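Local coordinates for protein interleukin 22 (Danio rerio, PDB 4O6K) that probably acts as a secreted helical cytokine of the interleukin-10 family, signalling to its target cells by engaging a class II cytokine receptor, at residues R3-L7 / V86-L90; D15-M19 / Y73-V79; R32-F37 / T132-Y136; C49-I54 / Y98-V104; Y58-L63 / A126-T130. All blocks are in the same frame, centred on the assembly; numbering follows the deposited sequence.

Contact 1 of 5, residues R3-L7 / V86-L90; sequences RPTPL and VEQEL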
# COMPACT_ATOMS: atom_id res chain seq x y z
N ARG A 3 8.85 9.80 7.50
CA ARG A 3 8.45 10.32 8.81
C ARG A 3 7.94 9.19 9.73
O ARG A 3 8.43 9.08 10.85
CB ARG A 3 7.41 11.46 8.69
CG ARG A 3 6.48 11.46 7.48
CD ARG A 3 5.71 12.78 7.37
NE ARG A 3 6.46 13.79 6.62
CZ ARG A 3 6.10 14.26 5.43
NH1 ARG A 3 4.99 13.83 4.85
NH2 ARG A 3 6.84 15.18 4.83
N PRO A 4 6.97 8.36 9.28
CA PRO A 4 6.55 7.32 10.22
C PRO A 4 7.67 6.30 10.39
O PRO A 4 8.09 5.69 9.42
CB PRO A 4 5.34 6.68 9.54
CG PRO A 4 4.92 7.65 8.49
CD PRO A 4 6.21 8.24 8.02
N THR A 5 8.13 6.13 11.63
CA THR A 5 9.29 5.30 11.93
C THR A 5 9.27 3.84 11.42
O THR A 5 10.33 3.29 11.13
CB THR A 5 9.55 5.30 13.44
OG1 THR A 5 8.45 4.70 14.13
CG2 THR A 5 9.72 6.73 13.93
N PRO A 6 8.08 3.20 11.31
CA PRO A 6 8.12 1.84 10.75
C PRO A 6 8.63 1.78 9.31
O PRO A 6 9.07 0.72 8.86
CB PRO A 6 6.66 1.38 10.83
CG PRO A 6 6.09 2.16 11.94
CD PRO A 6 6.74 3.51 11.85
N LEU A 7 8.56 2.90 8.59
CA LEU A 7 9.08 2.96 7.23
C LEU A 7 10.61 2.86 7.24
O LEU A 7 11.23 2.62 6.20
CB LEU A 7 8.63 4.25 6.54
CG LEU A 7 7.24 4.20 5.91
CD1 LEU A 7 6.68 5.59 5.66
CD2 LEU A 7 7.30 3.44 4.60
N VAL A 86 1.20 3.28 10.49
CA VAL A 86 1.73 4.24 9.53
C VAL A 86 0.63 5.13 8.97
O VAL A 86 0.75 6.36 8.97
CB VAL A 86 2.45 3.53 8.37
CG1 VAL A 86 2.85 4.53 7.29
CG2 VAL A 86 3.66 2.76 8.88
N GLU A 87 -0.44 4.51 8.50
CA GLU A 87 -1.58 5.22 7.93
C GLU A 87 -2.19 6.22 8.92
O GLU A 87 -2.51 7.34 8.55
CB GLU A 87 -2.65 4.22 7.47
CG GLU A 87 -3.75 4.81 6.59
CD GLU A 87 -4.83 5.49 7.40
OE1 GLU A 87 -5.20 4.97 8.47
OE2 GLU A 87 -5.32 6.56 6.96
N GLN A 88 -2.34 5.80 10.17
CA GLN A 88 -2.92 6.65 11.20
C GLN A 88 -2.08 7.90 11.45
O GLN A 88 -2.62 9.00 11.58
CB GLN A 88 -3.10 5.87 12.50
CG GLN A 88 -4.31 4.94 12.48
CD GLN A 88 -5.61 5.68 12.22
OE1 GLN A 88 -6.24 5.51 11.17
NE2 GLN A 88 -6.01 6.52 13.17
N GLU A 89 -0.76 7.73 11.52
CA GLU A 89 0.13 8.87 11.72
C GLU A 89 0.12 9.82 10.52
O GLU A 89 0.09 11.04 10.69
CB GLU A 89 1.56 8.41 11.98
CG GLU A 89 2.52 9.57 12.24
CD GLU A 89 3.88 9.11 12.73
OE1 GLU A 89 4.07 7.89 12.91
OE2 GLU A 89 4.76 9.97 12.93
N LEU A 90 0.13 9.25 9.32
CA LEU A 90 0.10 10.06 8.11
C LEU A 90 -1.21 10.82 7.99
O LEU A 90 -1.22 12.00 7.65
CB LEU A 90 0.31 9.18 6.87
CG LEU A 90 1.72 8.65 6.67
CD1 LEU A 90 1.81 7.82 5.41
CD2 LEU A 90 2.70 9.81 6.63
O HOH W 1 6.42 7.32 13.82

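Contact 2 of 5, residues D15-M19 / Y73-V79; sequences DLAAM and YPMIRNV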
# COMPACT_ATOMS: atom_id res chain seq x y z
N ASP A 15 9.31 -8.38 5.57
CA ASP A 15 7.98 -8.98 5.60
C ASP A 15 7.22 -8.69 4.31
O ASP A 15 6.53 -9.56 3.78
CB ASP A 15 7.19 -8.47 6.80
CG ASP A 15 7.62 -9.11 8.11
OD1 ASP A 15 8.33 -10.14 8.05
OD2 ASP A 15 7.26 -8.59 9.18
N LEU A 16 7.34 -7.45 3.83
CA LEU A 16 6.69 -7.05 2.59
C LEU A 16 7.28 -7.76 1.38
O LEU A 16 6.56 -8.15 0.46
CB LEU A 16 6.79 -5.54 2.41
CG LEU A 16 5.94 -4.74 3.40
CD1 LEU A 16 6.26 -3.27 3.31
CD2 LEU A 16 4.47 -4.98 3.15
N ALA A 17 8.60 -7.93 1.39
CA ALA A 17 9.29 -8.68 0.35
C ALA A 17 8.85 -10.14 0.37
O ALA A 17 8.66 -10.77 -0.67
CB ALA A 17 10.80 -8.57 0.51
N ALA A 18 8.77 -10.69 1.57
CA ALA A 18 8.26 -12.02 1.78
C ALA A 18 6.84 -12.14 1.19
O ALA A 18 6.58 -13.03 0.46
CB ALA A 18 8.31 -12.39 3.26
N MET A 19 5.98 -11.19 1.49
CA MET A 19 4.64 -11.21 0.97
C MET A 19 4.63 -11.23 -0.55
O MET A 19 3.94 -11.99 -1.11
CB MET A 19 3.80 -10.04 1.44
CG MET A 19 3.17 -10.17 2.78
SD MET A 19 1.96 -8.88 2.89
CE MET A 19 0.56 -9.87 2.79
N TYR A 73 -0.18 -16.27 4.15
CA TYR A 73 0.68 -15.15 4.50
C TYR A 73 0.76 -15.03 6.01
O TYR A 73 0.04 -14.23 6.60
CB TYR A 73 0.17 -13.84 3.90
CG TYR A 73 -0.03 -13.85 2.40
CD1 TYR A 73 1.04 -13.70 1.53
CD2 TYR A 73 -1.30 -13.98 1.85
CE1 TYR A 73 0.85 -13.70 0.15
CE2 TYR A 73 -1.50 -13.99 0.49
CZ TYR A 73 -0.42 -13.84 -0.36
OH TYR A 73 -0.62 -13.85 -1.72
N PRO A 74 1.64 -15.82 6.64
CA PRO A 74 1.76 -15.80 8.10
C PRO A 74 2.11 -14.42 8.65
O PRO A 74 1.84 -14.14 9.82
CB PRO A 74 2.91 -16.79 8.37
CG PRO A 74 2.88 -17.71 7.19
CD PRO A 74 2.51 -16.84 6.03
N MET A 75 2.70 -13.57 7.82
CA MET A 75 3.12 -12.24 8.25
C MET A 75 2.07 -11.15 8.03
O MET A 75 2.23 -10.03 8.52
CB MET A 75 4.41 -11.85 7.52
CG MET A 75 4.22 -11.58 6.04
SD MET A 75 3.81 -13.05 5.08
CE MET A 75 5.36 -13.93 5.13
N ILE A 76 0.99 -11.46 7.30
CA ILE A 76 0.04 -10.44 6.86
C ILE A 76 -0.62 -9.70 8.03
O ILE A 76 -0.95 -8.52 7.92
CB ILE A 76 -1.06 -11.04 5.94
CG1 ILE A 76 -1.81 -9.92 5.21
CG2 ILE A 76 -2.04 -11.91 6.72
CD1 ILE A 76 -2.80 -10.42 4.18
N ARG A 77 -0.81 -10.40 9.15
CA ARG A 77 -1.41 -9.80 10.33
C ARG A 77 -0.51 -8.73 10.92
O ARG A 77 -0.96 -7.62 11.23
CB ARG A 77 -1.74 -10.88 11.37
CG ARG A 77 -2.30 -10.34 12.67
CD ARG A 77 -2.30 -11.42 13.74
NE ARG A 77 -0.95 -11.79 14.15
CZ ARG A 77 -0.28 -11.22 15.15
NH1 ARG A 77 -0.83 -10.24 15.85
NH2 ARG A 77 0.95 -11.64 15.44
N ASN A 78 0.77 -9.06 11.08
CA ASN A 78 1.74 -8.11 11.61
C ASN A 78 2.00 -6.96 10.65
O ASN A 78 2.17 -5.82 11.08
CB ASN A 78 3.06 -8.83 11.94
CG ASN A 78 3.91 -8.05 12.92
OD1 ASN A 78 3.64 -8.05 14.12
ND2 ASN A 78 4.94 -7.39 12.42
N VAL A 79 2.03 -7.26 9.36
CA VAL A 79 2.17 -6.24 8.33
C VAL A 79 1.01 -5.24 8.38
O VAL A 79 1.24 -4.03 8.43
CB VAL A 79 2.24 -6.86 6.92
CG1 VAL A 79 2.15 -5.78 5.86
CG2 VAL A 79 3.52 -7.66 6.77
O HOH W 2 7.25 -6.36 10.25

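Contact 3 of 5, residues R32-F37 / T132-Y136; sequences RLLPYF and TLYHY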
# COMPACT_ATOMS: atom_id res chain seq x y z
N ARG A 32 -0.32 -3.75 -13.59
CA ARG A 32 -0.32 -3.37 -12.18
C ARG A 32 -1.65 -2.77 -11.72
O ARG A 32 -2.40 -2.19 -12.51
CB ARG A 32 0.81 -2.38 -11.91
CG ARG A 32 0.79 -1.16 -12.81
CD ARG A 32 2.01 -0.29 -12.57
NE ARG A 32 2.00 0.32 -11.25
CZ ARG A 32 3.09 0.65 -10.57
NH1 ARG A 32 4.29 0.42 -11.09
NH2 ARG A 32 2.99 1.20 -9.37
N LEU A 33 -1.93 -2.91 -10.43
CA LEU A 33 -3.13 -2.34 -9.83
C LEU A 33 -2.84 -0.97 -9.21
O LEU A 33 -3.66 -0.06 -9.32
CB LEU A 33 -3.71 -3.29 -8.77
CG LEU A 33 -4.17 -4.65 -9.31
CD1 LEU A 33 -4.68 -5.54 -8.19
CD2 LEU A 33 -5.24 -4.47 -10.38
N LEU A 34 -1.69 -0.85 -8.56
CA LEU A 34 -1.24 0.44 -8.03
C LEU A 34 -1.00 1.42 -9.16
O LEU A 34 -0.40 1.07 -10.17
CB LEU A 34 0.04 0.29 -7.22
CG LEU A 34 0.02 -0.14 -5.76
CD1 LEU A 34 1.44 -0.16 -5.23
CD2 LEU A 34 -0.84 0.80 -4.93
N PRO A 35 -1.48 2.66 -9.00
CA PRO A 35 -1.07 3.72 -9.92
C PRO A 35 0.44 3.90 -9.87
O PRO A 35 1.02 3.84 -8.79
CB PRO A 35 -1.80 4.96 -9.39
CG PRO A 35 -2.96 4.42 -8.62
CD PRO A 35 -2.50 3.12 -8.03
N TYR A 36 1.06 4.11 -11.02
CA TYR A 36 2.51 4.24 -11.08
C TYR A 36 2.96 5.65 -10.70
O TYR A 36 2.51 6.63 -11.28
CB TYR A 36 3.03 3.88 -12.47
CG TYR A 36 4.49 4.22 -12.68
CD1 TYR A 36 5.50 3.47 -12.09
CD2 TYR A 36 4.86 5.29 -13.49
CE1 TYR A 36 6.83 3.78 -12.28
CE2 TYR A 36 6.19 5.60 -13.70
CZ TYR A 36 7.17 4.85 -13.09
OH TYR A 36 8.49 5.16 -13.29
N PHE A 37 3.85 5.73 -9.71
CA PHE A 37 4.45 7.00 -9.33
C PHE A 37 5.91 7.03 -9.76
O PHE A 37 6.72 6.23 -9.29
CB PHE A 37 4.35 7.22 -7.82
CG PHE A 37 3.02 7.75 -7.36
CD1 PHE A 37 1.91 6.92 -7.30
CD2 PHE A 37 2.88 9.08 -7.00
CE1 PHE A 37 0.69 7.40 -6.87
CE2 PHE A 37 1.66 9.57 -6.58
CZ PHE A 37 0.56 8.73 -6.51
N THR A 132 5.74 -2.10 -3.16
CA THR A 132 5.89 -0.92 -4.02
C THR A 132 5.22 0.31 -3.41
O THR A 132 5.76 1.42 -3.48
CB THR A 132 5.30 -1.19 -5.42
OG1 THR A 132 6.00 -2.28 -6.04
CG2 THR A 132 5.41 0.05 -6.30
N LEU A 133 4.05 0.12 -2.81
CA LEU A 133 3.34 1.20 -2.13
C LEU A 133 4.16 1.75 -0.98
O LEU A 133 4.21 2.96 -0.75
CB LEU A 133 1.98 0.71 -1.64
CG LEU A 133 1.09 1.70 -0.89
CD1 LEU A 133 0.84 2.96 -1.72
CD2 LEU A 133 -0.23 1.05 -0.50
N TYR A 134 4.81 0.84 -0.24
CA TYR A 134 5.67 1.20 0.88
C TYR A 134 6.83 2.07 0.41
O TYR A 134 7.24 3.01 1.08
CB TYR A 134 6.20 -0.06 1.55
CG TYR A 134 6.43 0.06 3.04
CD1 TYR A 134 5.37 0.28 3.91
CD2 TYR A 134 7.71 -0.08 3.58
CE1 TYR A 134 5.58 0.38 5.27
CE2 TYR A 134 7.92 0.02 4.94
CZ TYR A 134 6.86 0.24 5.78
OH TYR A 134 7.06 0.34 7.14
N HIS A 135 7.35 1.73 -0.77
CA HIS A 135 8.42 2.48 -1.41
C HIS A 135 7.97 3.90 -1.78
O HIS A 135 8.72 4.86 -1.60
CB HIS A 135 8.90 1.73 -2.65
CG HIS A 135 9.46 2.61 -3.73
ND1 HIS A 135 10.50 3.48 -3.51
CD2 HIS A 135 9.11 2.74 -5.03
CE1 HIS A 135 10.78 4.12 -4.64
NE2 HIS A 135 9.95 3.69 -5.57
N TYR A 136 6.75 4.01 -2.29
CA TYR A 136 6.16 5.30 -2.62
C TYR A 136 6.05 6.18 -1.38
O TYR A 136 6.41 7.36 -1.40
CB TYR A 136 4.79 5.13 -3.27
CG TYR A 136 4.84 4.54 -4.66
CD1 TYR A 136 6.05 4.36 -5.32
CD2 TYR A 136 3.67 4.16 -5.31
CE1 TYR A 136 6.09 3.83 -6.59
CE2 TYR A 136 3.71 3.63 -6.59
CZ TYR A 136 4.92 3.46 -7.22
OH TYR A 136 4.96 2.93 -8.49

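Contact 4 of 5, residues C49-I54 / Y98-V104; sequences CINARI and YSSHPLV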
# COMPACT_ATOMS: atom_id res chain seq x y z
N CYS A 49 0.32 11.95 0.98
CA CYS A 49 -1.05 11.79 1.46
C CYS A 49 -1.93 11.04 0.46
O CYS A 49 -2.88 10.37 0.86
CB CYS A 49 -1.66 13.16 1.78
SG CYS A 49 -0.92 13.98 3.21
N ILE A 50 -1.61 11.16 -0.82
CA ILE A 50 -2.32 10.40 -1.85
C ILE A 50 -2.09 8.91 -1.65
O ILE A 50 -3.04 8.12 -1.63
CB ILE A 50 -1.89 10.80 -3.27
CG1 ILE A 50 -2.43 12.18 -3.63
CG2 ILE A 50 -2.38 9.78 -4.28
CD1 ILE A 50 -1.83 12.77 -4.89
N ASN A 51 -0.83 8.52 -1.49
CA ASN A 51 -0.49 7.12 -1.27
C ASN A 51 -0.95 6.64 0.10
O ASN A 51 -1.25 5.46 0.28
CB ASN A 51 1.02 6.91 -1.43
CG ASN A 51 1.46 6.93 -2.88
OD1 ASN A 51 1.12 6.03 -3.66
ND2 ASN A 51 2.22 7.95 -3.26
N ALA A 52 -1.00 7.56 1.06
CA ALA A 52 -1.48 7.24 2.40
C ALA A 52 -2.96 6.87 2.38
O ALA A 52 -3.42 6.07 3.19
CB ALA A 52 -1.24 8.41 3.34
N ARG A 53 -3.69 7.46 1.45
CA ARG A 53 -5.12 7.18 1.33
C ARG A 53 -5.31 5.81 0.69
O ARG A 53 -6.24 5.08 1.02
CB ARG A 53 -5.81 8.27 0.50
CG ARG A 53 -7.29 8.37 0.78
CD ARG A 53 -7.45 8.87 2.21
NE ARG A 53 -8.78 8.67 2.77
CZ ARG A 53 -9.30 9.45 3.71
NH1 ARG A 53 -8.60 10.47 4.19
NH2 ARG A 53 -10.52 9.20 4.18
N ILE A 54 -4.42 5.49 -0.25
CA ILE A 54 -4.38 4.17 -0.87
C ILE A 54 -4.00 3.11 0.16
O ILE A 54 -4.52 2.00 0.16
CB ILE A 54 -3.40 4.13 -2.06
CG1 ILE A 54 -3.88 5.06 -3.18
CG2 ILE A 54 -3.23 2.72 -2.58
CD1 ILE A 54 -2.91 5.16 -4.34
N TYR A 98 -7.99 13.18 0.41
CA TYR A 98 -7.62 12.77 -0.93
C TYR A 98 -8.41 11.61 -1.48
O TYR A 98 -8.05 11.04 -2.48
CB TYR A 98 -6.14 12.46 -1.02
CG TYR A 98 -5.23 13.64 -1.07
CD1 TYR A 98 -4.88 14.26 -2.25
CD2 TYR A 98 -4.67 14.11 0.05
CE1 TYR A 98 -4.04 15.35 -2.27
CE2 TYR A 98 -3.81 15.21 0.03
CZ TYR A 98 -3.49 15.81 -1.14
OH TYR A 98 -2.64 16.84 -1.07
N SER A 99 -9.50 11.28 -0.84
CA SER A 99 -10.47 10.43 -1.45
C SER A 99 -10.96 11.07 -2.79
O SER A 99 -11.34 10.39 -3.69
CB SER A 99 -11.58 10.06 -0.49
OG SER A 99 -11.10 9.73 0.81
N SER A 100 -10.85 12.38 -2.95
CA SER A 100 -11.34 13.02 -4.16
C SER A 100 -10.26 13.13 -5.24
O SER A 100 -10.46 13.80 -6.26
CB SER A 100 -11.89 14.41 -3.83
OG SER A 100 -10.87 15.25 -3.33
N HIS A 101 -9.12 12.49 -5.02
CA HIS A 101 -8.04 12.50 -6.01
C HIS A 101 -8.22 11.37 -7.03
O HIS A 101 -8.61 10.26 -6.67
CB HIS A 101 -6.68 12.39 -5.32
CG HIS A 101 -5.53 12.73 -6.22
ND1 HIS A 101 -4.98 11.83 -7.11
CD2 HIS A 101 -4.84 13.88 -6.39
CE1 HIS A 101 -4.00 12.40 -7.77
NE2 HIS A 101 -3.89 13.65 -7.36
N PRO A 102 -7.93 11.66 -8.31
CA PRO A 102 -8.09 10.71 -9.42
C PRO A 102 -7.30 9.40 -9.26
O PRO A 102 -7.79 8.34 -9.65
CB PRO A 102 -7.55 11.48 -10.63
CG PRO A 102 -7.65 12.90 -10.27
CD PRO A 102 -7.62 13.02 -8.78
N LEU A 103 -6.11 9.48 -8.68
CA LEU A 103 -5.24 8.30 -8.55
C LEU A 103 -5.74 7.31 -7.51
O LEU A 103 -5.60 6.10 -7.68
CB LEU A 103 -3.81 8.73 -8.23
CG LEU A 103 -3.09 9.47 -9.37
CD1 LEU A 103 -1.72 9.95 -8.93
CD2 LEU A 103 -2.98 8.59 -10.60
N VAL A 104 -6.36 7.80 -6.45
CA VAL A 104 -6.93 6.96 -5.45
C VAL A 104 -8.11 6.24 -6.05
O VAL A 104 -8.22 5.11 -5.92
CB VAL A 104 -7.35 7.75 -4.21
CG1 VAL A 104 -8.02 6.89 -3.20
CG2 VAL A 104 -6.18 8.46 -3.61
O HOH W 3 -6.20 12.44 2.74

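Contact 5 of 5, residues Y58-L63 / A126-T130; sequences YVNHVL and AIGET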
# COMPACT_ATOMS: atom_id res chain seq x y z
N TYR A 58 -5.83 -0.30 1.43
CA TYR A 58 -5.09 -1.55 1.55
C TYR A 58 -5.37 -2.25 2.88
O TYR A 58 -5.61 -3.45 2.92
CB TYR A 58 -3.59 -1.30 1.41
CG TYR A 58 -3.01 -1.73 0.08
CD1 TYR A 58 -3.17 -0.96 -1.06
CD2 TYR A 58 -2.28 -2.92 -0.03
CE1 TYR A 58 -2.64 -1.35 -2.27
CE2 TYR A 58 -1.75 -3.32 -1.24
CZ TYR A 58 -1.93 -2.53 -2.35
OH TYR A 58 -1.39 -2.93 -3.56
N VAL A 59 -5.33 -1.48 3.96
CA VAL A 59 -5.55 -2.02 5.30
C VAL A 59 -6.97 -2.57 5.44
O VAL A 59 -7.18 -3.62 6.03
CB VAL A 59 -5.30 -0.94 6.38
CG1 VAL A 59 -5.72 -1.45 7.75
CG2 VAL A 59 -3.84 -0.53 6.38
N ASN A 60 -7.93 -1.86 4.87
CA ASN A 60 -9.34 -2.25 4.95
C ASN A 60 -9.72 -3.40 4.03
O ASN A 60 -10.55 -4.24 4.39
CB ASN A 60 -10.24 -1.05 4.67
CG ASN A 60 -10.24 -0.04 5.80
OD1 ASN A 60 -10.08 -0.40 6.96
ND2 ASN A 60 -10.43 1.23 5.46
N HIS A 61 -9.12 -3.46 2.84
CA HIS A 61 -9.58 -4.41 1.82
C HIS A 61 -8.55 -5.48 1.46
O HIS A 61 -8.86 -6.67 1.49
CB HIS A 61 -9.98 -3.66 0.55
CG HIS A 61 -11.23 -2.85 0.68
ND1 HIS A 61 -11.25 -1.61 1.27
CD2 HIS A 61 -12.50 -3.11 0.29
CE1 HIS A 61 -12.48 -1.13 1.24
NE2 HIS A 61 -13.26 -2.02 0.65
N VAL A 62 -7.34 -5.06 1.11
CA VAL A 62 -6.37 -5.98 0.54
C VAL A 62 -5.73 -6.89 1.58
O VAL A 62 -5.56 -8.09 1.35
CB VAL A 62 -5.26 -5.20 -0.20
CG1 VAL A 62 -4.22 -6.15 -0.78
CG2 VAL A 62 -5.86 -4.33 -1.29
N LEU A 63 -5.38 -6.33 2.73
CA LEU A 63 -4.63 -7.08 3.74
C LEU A 63 -5.54 -7.59 4.86
O LEU A 63 -5.07 -7.88 5.96
CB LEU A 63 -3.53 -6.20 4.32
CG LEU A 63 -2.60 -5.54 3.30
CD1 LEU A 63 -1.70 -4.53 3.98
CD2 LEU A 63 -1.79 -6.58 2.54
N ALA A 126 -2.69 -7.38 -5.62
CA ALA A 126 -2.53 -6.15 -4.84
C ALA A 126 -1.58 -6.36 -3.67
O ALA A 126 -0.78 -5.48 -3.34
CB ALA A 126 -3.88 -5.66 -4.35
N ILE A 127 -1.67 -7.53 -3.03
CA ILE A 127 -0.78 -7.89 -1.94
C ILE A 127 0.68 -7.85 -2.38
O ILE A 127 1.54 -7.33 -1.66
CB ILE A 127 -1.11 -9.30 -1.39
CG1 ILE A 127 -2.30 -9.23 -0.43
CG2 ILE A 127 0.08 -9.91 -0.67
CD1 ILE A 127 -2.89 -10.58 -0.09
N GLY A 128 0.95 -8.36 -3.58
CA GLY A 128 2.28 -8.35 -4.14
C GLY A 128 2.78 -6.95 -4.44
O GLY A 128 3.99 -6.73 -4.57
N GLU A 129 1.86 -6.00 -4.55
CA GLU A 129 2.20 -4.62 -4.86
C GLU A 129 2.38 -3.77 -3.61
O GLU A 129 2.74 -2.59 -3.70
CB GLU A 129 1.14 -4.01 -5.76
CG GLU A 129 0.98 -4.70 -7.11
CD GLU A 129 0.02 -3.99 -8.03
OE1 GLU A 129 -0.18 -2.77 -7.86
OE2 GLU A 129 -0.55 -4.65 -8.92
N THR A 130 2.14 -4.35 -2.44
CA THR A 130 2.23 -3.61 -1.18
C THR A 130 3.63 -3.06 -0.94
O THR A 130 3.80 -1.94 -0.45
CB THR A 130 1.83 -4.49 0.03
OG1 THR A 130 0.63 -5.22 -0.28
CG2 THR A 130 1.60 -3.63 1.26

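Contact 1 of 5, residues R3-L7 / V86-L90
The carboxylate of Glu89 is the flat group of this junction: Pro4 CA stands to one face of it, 3.7 Å from Glu89 OE1, and a water lies near its plane beside that oxygen. The puckered ring of Pro4 continues the contact on the helix. Its tip, CG, fits between two aliphatic neighbours, with 3.6 Å between Pro4 CG and Leu90 CD2 and 3.9 Å between Pro4 CG and Val86 CG1. One proline thus covers three residues of a single helical face, its ring crossing the Leu90 side chain at about a right angle.

Val86 divides its branches between two prolines. Its CG1 lies opposite the backbone N (chi1 173°) and serves Pro4, with Leu7 CD1 a looser neighbour; CG2 is turned to the second proline, 3.8 Å from Pro6 CB. Glu89 holds an extended chain, which carries its carboxylate out to the water. That water donates to Glu89 OE1 at 2.6 Å and accepts from Thr5 N at 3.0 Å, so the peptide N-H that opens the short 3-10 turn is tied to the helix through solvent.

Leu90 also touches Cys48 of helix 47-62, and Pro6 O accepts from Tyr134 OH. The whole illustrates how an N-terminal extension is laid along helix 76-93 of an interleukin-10-type helical bundle before its first long helix begins.

Contact 2 of 5, residues D15-M19 / Y73-V79
Apolar packing carries most of the contact, and Met19 is its centre. The thioether chain, bent at its last torsion (chi3 109°), brings CE over Ile76, where Met19 CE and Ile76 CG1 are only 3.4 Å apart, tighter than ordinary van der Waals contact. The same methyl lies 4.0 Å from Tyr73 CG, and Met19 O is a neighbour at the edge of that ring. Further back along the chain, Met19 slides past Met75 in the opposite direction, their CG atoms 3.7 Å apart. Met75 is folded at chi2 and chi3, and its CE reaches Ala18 CB. Val79 splits its methyls between two consecutive residues of helix 10-24: CG1 meets Leu16 CD2 at 3.7 Å, and CG2 meets Asp15 CB at 3.8 Å.

Polar links are few and lie at the margin. A water donates to Asp15 OD2 and accepts a weak bond from Asn78 ND2, bridging carboxylate and amide planes that stand nearly perpendicular. The Tyr73 hydroxyl is hydrogen-bonded to Asn124.

Backbone geometry sets the stage: a type I beta turn from Tyr73 to Ile76 leads into helix 76-93. This turn and the start of the helix behind it pack on helix 10-24, a junction of the all-alpha cytokine bundle.

Contact 3 of 5, residues R32-F37 / T132-Y136
Tyr136 OH is gripped by two donors from the loop 32-37. Arg32 NH2 gives the stronger bond, 2.8 Å to Tyr136 OH, though bent to 142° at the hydrogen; Phe37 N adds a straighter but weak one, 3.2 Å to Tyr136 OH. Arginine and tyrosine approach from opposite directions with guanidinium and ring almost coplanar; they meet edge to edge, though the hydroxyl lies somewhat out of the guanidinium plane.

The arginine is itself positioned by the loop it belongs to. A turn at chi3 (-68°) folds the chain back, letting Arg32 NE donate to Leu34 O at 2.7 Å within the guanidinium plane, while Tyr36 CA covers one guanidinium face. With NE pinned in this way, rotation of the head group should be restricted and NH2 kept trained on the phenol.

Both faces of the Tyr136 ring are occupied. Phe37 CB sits over the centre of one, 3.8 Å from the Tyr136 ring centroid, in a CH-pi contact; on the other lies Thr132 O, from one turn earlier in the same helix. The Phe37 ring follows obliquely, its plane at 53° to that of Tyr136. Nearer the start of the helix, the side chains of Leu34 and Leu133 cross at about a right angle, with Leu34 CD1 3.7 Å from Leu133 CB.

Glu129 takes hydrogen bonds from Leu33 N and Leu34 N, next to Arg32. A coil without regular structure is thereby fastened to helix 130-140; it belongs to the connection between helices 10-24 and 47-62 of this interleukin-10-type bundle.

Contact 4 of 5, residues C49-I54 / Y98-V104
Ile50 and Tyr98 lie with their CA atoms 5.9 Å apart, as do Ile54 and Val104, so the segment 98-104, a turn leading into helix 102-117, runs close beside helix 47-62. Within the interleukin-10-type helical bundle this is where the link following helix 76-93 returns to the core, and the Cys49-Cys94 disulfide fastens the same region.

The Tyr98 ring lies across the helix surface, with Ile50 N over one of its faces. Cys49 CB approaches obliquely to 3.4 Å from Tyr98 CE2, and Ile50 CG1 comes to 3.5 Å from Tyr98 CD1. Deeper in, Val104 CG2 is shared by Ile50 CG2 and Ile54 CG1, each 4.1 Å from it.

Arg53 marks the polar margin. Bent at chi2, its chain sets a guanidinium face against Ser99 OG, but the angle is too poor for a hydrogen bond; Ser99 OG is instead hydrogen-bonded to Asp97 OD1. A water accepts from Tyr98 N and, weakly, from Arg53 NH1.

His101 occupies the N-cap of helix 102-117. Its imidazole is sandwiched: Ile50 CD1 makes a CH-pi contact on one face, Pro102 CD covers the opposite one, and His101 ND1 accepts the capping bond from Leu103 N at 3.0 Å, with an N-H...ND1 angle of 163° and the donor tilted somewhat out of the ring plane.

Contact 5 of 5, residues Y58-L63 / A126-T130
Tyr58 sends its side chain from helix 47-62 across to the end of helix 119-128. From CB, which points to the partner segment, an unusual first torsion (chi1 -105°) swings the ring so that Thr130 and the Ala126 carbonyl lie at its edge. Tyr58 CD2 comes first, 3.7 Å from Thr130 OG1; next along, Tyr58 CE2 is 3.2 Å from that same Thr130 OG1. Both CE2 and CZ border Ala126 O. At the tip, Tyr58 OH donates to Ala126 O at 2.6 Å and also touches Glu129 CB. Ala126 O accepts a second bond, from Glu129 N, and the two donors reach it from opposite faces of its plane.

One face of the Tyr58 ring is covered centrally by Val62 CG2, one turn later in its own helix. This is core packing of the all-helical cytokine bundle, set where helix 47-62 ends in a wider pi-type turn, with Leu63 N bonded to Tyr58 O at 2.9 Å.

Val62 CG1 wedges between two carbons, 3.6 Å from Ala126 CB and 3.6 Å from Ile127 CG1. Leu63 CD2 and Thr130 OG1 meet tip to tip at 4.0 Å, and Thr130 OG1 in turn donates to Ile127 O at 2.7 Å, bridging the break before helix 130-140.

Overall arrangement
The five contacts tie together a bundle with no strands, and most of them alternate along the chain, so that segments distant in sequence are brought together throughout the bundle. Contacts 1 and 2 share helix 76-93, about 17 Å apart between centres, while contacts 4 and 5 share helix 47-62, about 15 Å apart. Contact 5, nearest the centre of the folded chain and about 6 Å from it, touches contacts 2 and 3, each centred about 11 Å away. Contacts 2 and 4 lie on opposite sides of the chain's centre, about 24 Å apart. Contacts 4 and 5 both fall within the span between the two segments of contact 3. Such cross-bracing is consistent with a compact, monomeric cytokine.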